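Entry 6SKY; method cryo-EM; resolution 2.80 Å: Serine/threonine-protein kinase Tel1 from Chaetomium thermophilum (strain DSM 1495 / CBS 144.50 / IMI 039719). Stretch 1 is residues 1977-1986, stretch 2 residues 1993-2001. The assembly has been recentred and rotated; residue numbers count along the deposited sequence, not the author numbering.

Stretch 1 1977-1986: DCNALIKALS
Stretch 2 (1993-2001) LSNSLLQSQ

Residues 1977-1986 of Tel1 are helical throughout, and L1993 to L1998 belong to a second helix, already under way at L1993, packed against them nearly antiparallel. The helix axes run at 157° and approach to 9.2 Å. I1982 lies level with S1994, their CA atoms 5.3 Å apart. No hydrogen bond crosses the interface, which buries 423 Å², both sides summed, and is held by apolar packing.

L1997 is the central knob. Its CA-to-CB bond points toward the first helix, and the side chain sits among C1978, L1981, I1982 and L1985, residues at i, i+3, i+4 and i+7, which lie on one face of the helix and frame a hole. Its chi1 of -101° lies between wells, while chi2 is t (-177°); the two methyls diverge along the groove. L1997 CD2 reaches C1978 SG at 3.7 Å, and L1997 CD1 lies 3.8 Å from L1981 CB and 3.6 Å from L1985 CD1. C1978 adopts t (-170°), giving the sulfur a compact apolar contact. L1981 points toward the partner with chi1 -91°, between wells, and chi2 t.

I1982 leaves its backbone sideways, but its m,t conformation (-60°, 160°) brings the end of the side chain back: I1982 CG1 lies 4.0 Å from L1997 CB and I1982 CD1 3.8 Å from L1998 CD2. L1998, also sideways and m,t, bends inward to meet it. L1985, again m,t, places CD1 4.0 Å from L1993 CB; L1993 is m,p (-84°, 77°).

Where the backbones come close, S1994 supplies a small side chain, its CB 3.9 Å from L1985 CB. Its OG, in p (48°), is hydrogen-bonded just outside the stretch, so the polar group is satisfied beside the leucine. Away from the contact, S1996 in p (78°) returns OG to L1993 O at 2.8 Å, and S2000 in m (-52°) bonds through OG to S1996 O at 3.1 Å. Both hydroxyls are thus satisfied by carbonyls earlier in their own stretch.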

# COMPACT_ATOMS: atom_id res chain seq x y z
N ASP A 1977 4.05 17.68 -22.46
CA ASP A 1977 3.51 16.53 -21.73
C ASP A 1977 4.09 15.24 -22.26
O ASP A 1977 4.64 14.43 -21.51
CB ASP A 1977 1.98 16.51 -21.83
CG ASP A 1977 1.34 17.58 -20.98
OD1 ASP A 1977 1.80 17.81 -19.85
OD2 ASP A 1977 0.36 18.20 -21.45
N CYS A 1978 4.03 15.05 -23.58
CA CYS A 1978 4.58 13.85 -24.18
C CYS A 1978 6.03 13.68 -23.77
O CYS A 1978 6.44 12.60 -23.32
CB CYS A 1978 4.44 13.91 -25.70
SG CYS A 1978 4.82 12.38 -26.55
N ASN A 1979 6.82 14.75 -23.87
CA ASN A 1979 8.21 14.70 -23.43
C ASN A 1979 8.30 14.14 -22.02
O ASN A 1979 8.95 13.11 -21.79
CB ASN A 1979 8.84 16.09 -23.50
CG ASN A 1979 9.39 16.40 -24.86
OD1 ASN A 1979 9.83 15.51 -25.58
ND2 ASN A 1979 9.37 17.67 -25.23
N ALA A 1980 7.59 14.77 -21.09
CA ALA A 1980 7.61 14.31 -19.71
C ALA A 1980 7.27 12.83 -19.64
O ALA A 1980 7.99 12.05 -19.02
CB ALA A 1980 6.64 15.13 -18.87
N LEU A 1981 6.21 12.43 -20.34
CA LEU A 1981 5.79 11.04 -20.30
C LEU A 1981 6.92 10.12 -20.73
O LEU A 1981 7.23 9.14 -20.05
CB LEU A 1981 4.56 10.83 -21.17
CG LEU A 1981 3.25 11.01 -20.41
CD1 LEU A 1981 2.12 10.92 -21.37
CD2 LEU A 1981 3.14 9.95 -19.37
N ILE A 1982 7.57 10.44 -21.85
CA ILE A 1982 8.66 9.59 -22.32
C ILE A 1982 9.71 9.46 -21.24
O ILE A 1982 10.13 8.35 -20.89
CB ILE A 1982 9.25 10.15 -23.62
CG1 ILE A 1982 8.17 10.21 -24.70
CG2 ILE A 1982 10.37 9.27 -24.10
CD1 ILE A 1982 8.49 11.15 -25.81
N LYS A 1983 10.08 10.59 -20.63
CA LYS A 1983 11.03 10.56 -19.53
C LYS A 1983 10.56 9.59 -18.46
O LYS A 1983 11.28 8.66 -18.09
CB LYS A 1983 11.22 11.96 -18.97
CG LYS A 1983 12.41 12.12 -18.07
CD LYS A 1983 12.37 13.46 -17.35
CE LYS A 1983 13.41 13.51 -16.25
NZ LYS A 1983 13.21 14.69 -15.36
N ALA A 1984 9.32 9.76 -18.01
CA ALA A 1984 8.77 8.87 -16.99
C ALA A 1984 8.85 7.42 -17.44
O ALA A 1984 9.31 6.56 -16.69
CB ALA A 1984 7.34 9.27 -16.67
N LEU A 1985 8.44 7.15 -18.68
CA LEU A 1985 8.37 5.76 -19.11
C LEU A 1985 9.74 5.15 -19.29
O LEU A 1985 9.84 3.93 -19.47
CB LEU A 1985 7.58 5.65 -20.41
CG LEU A 1985 6.07 5.81 -20.28
CD1 LEU A 1985 5.44 5.91 -21.64
CD2 LEU A 1985 5.50 4.64 -19.54
N SER A 1986 10.81 5.94 -19.26
CA SER A 1986 12.14 5.36 -19.28
C SER A 1986 12.66 5.12 -17.88
O SER A 1986 13.50 4.24 -17.68
CB SER A 1986 13.09 6.26 -20.05
OG SER A 1986 12.88 6.15 -21.45
N LEU A 1993 6.40 1.06 -24.65
CA LEU A 1993 5.48 2.19 -24.58
C LEU A 1993 6.18 3.49 -24.92
O LEU A 1993 5.62 4.33 -25.64
CB LEU A 1993 4.86 2.27 -23.19
CG LEU A 1993 3.64 1.40 -22.89
CD1 LEU A 1993 4.05 -0.03 -22.65
CD2 LEU A 1993 2.91 1.96 -21.70
N SER A 1994 7.39 3.70 -24.41
CA SER A 1994 8.11 4.91 -24.76
C SER A 1994 8.53 4.90 -26.22
O SER A 1994 8.61 5.96 -26.84
CB SER A 1994 9.32 5.08 -23.85
OG SER A 1994 10.04 3.88 -23.76
N ASN A 1995 8.77 3.73 -26.79
CA ASN A 1995 9.04 3.65 -28.22
C ASN A 1995 7.84 4.11 -29.03
O ASN A 1995 7.98 4.90 -29.97
CB ASN A 1995 9.42 2.23 -28.59
CG ASN A 1995 9.94 2.12 -30.00
OD1 ASN A 1995 10.60 3.03 -30.49
ND2 ASN A 1995 9.64 1.02 -30.65
N SER A 1996 6.66 3.62 -28.68
CA SER A 1996 5.46 4.05 -29.39
C SER A 1996 5.18 5.53 -29.19
O SER A 1996 4.65 6.19 -30.08
CB SER A 1996 4.26 3.23 -28.96
OG SER A 1996 3.78 3.67 -27.71
N LEU A 1997 5.52 6.07 -28.02
CA LEU A 1997 5.33 7.50 -27.78
C LEU A 1997 6.34 8.35 -28.53
O LEU A 1997 6.08 9.51 -28.82
CB LEU A 1997 5.41 7.81 -26.30
CG LEU A 1997 4.13 8.00 -25.50
CD1 LEU A 1997 4.50 8.37 -24.09
CD2 LEU A 1997 3.30 9.09 -26.10
N LEU A 1998 7.52 7.80 -28.81
CA LEU A 1998 8.52 8.52 -29.58
C LEU A 1998 8.18 8.50 -31.06
O LEU A 1998 8.35 9.51 -31.75
CB LEU A 1998 9.90 7.91 -29.36
CG LEU A 1998 10.61 8.18 -28.04
CD1 LEU A 1998 11.72 7.20 -27.85
CD2 LEU A 1998 11.15 9.57 -28.04
N GLN A 1999 7.71 7.36 -31.57
CA GLN A 1999 7.36 7.29 -32.99
C GLN A 1999 6.22 8.22 -33.36
O GLN A 1999 6.05 8.53 -34.54
CB GLN A 1999 7.01 5.86 -33.37
CG GLN A 1999 8.21 4.97 -33.49
CD GLN A 1999 7.84 3.54 -33.80
OE1 GLN A 1999 6.74 3.09 -33.51
NE2 GLN A 1999 8.77 2.82 -34.41
N SER A 2000 5.45 8.67 -32.39
CA SER A 2000 4.44 9.70 -32.61
C SER A 2000 5.03 11.09 -32.58
O SER A 2000 4.27 12.07 -32.64
CB SER A 2000 3.35 9.58 -31.55
OG SER A 2000 2.86 8.25 -31.50
N GLN A 2001 6.35 11.20 -32.50
CA GLN A 2001 7.05 12.48 -32.35
C GLN A 2001 6.51 13.29 -31.18
O GLN A 2001 7.10 13.30 -30.10
CB GLN A 2001 6.97 13.28 -33.65
CG GLN A 2001 8.15 13.07 -34.59
CD GLN A 2001 8.26 11.65 -35.11
OE1 GLN A 2001 7.39 11.17 -35.83
NE2 GLN A 2001 9.34 10.97 -34.75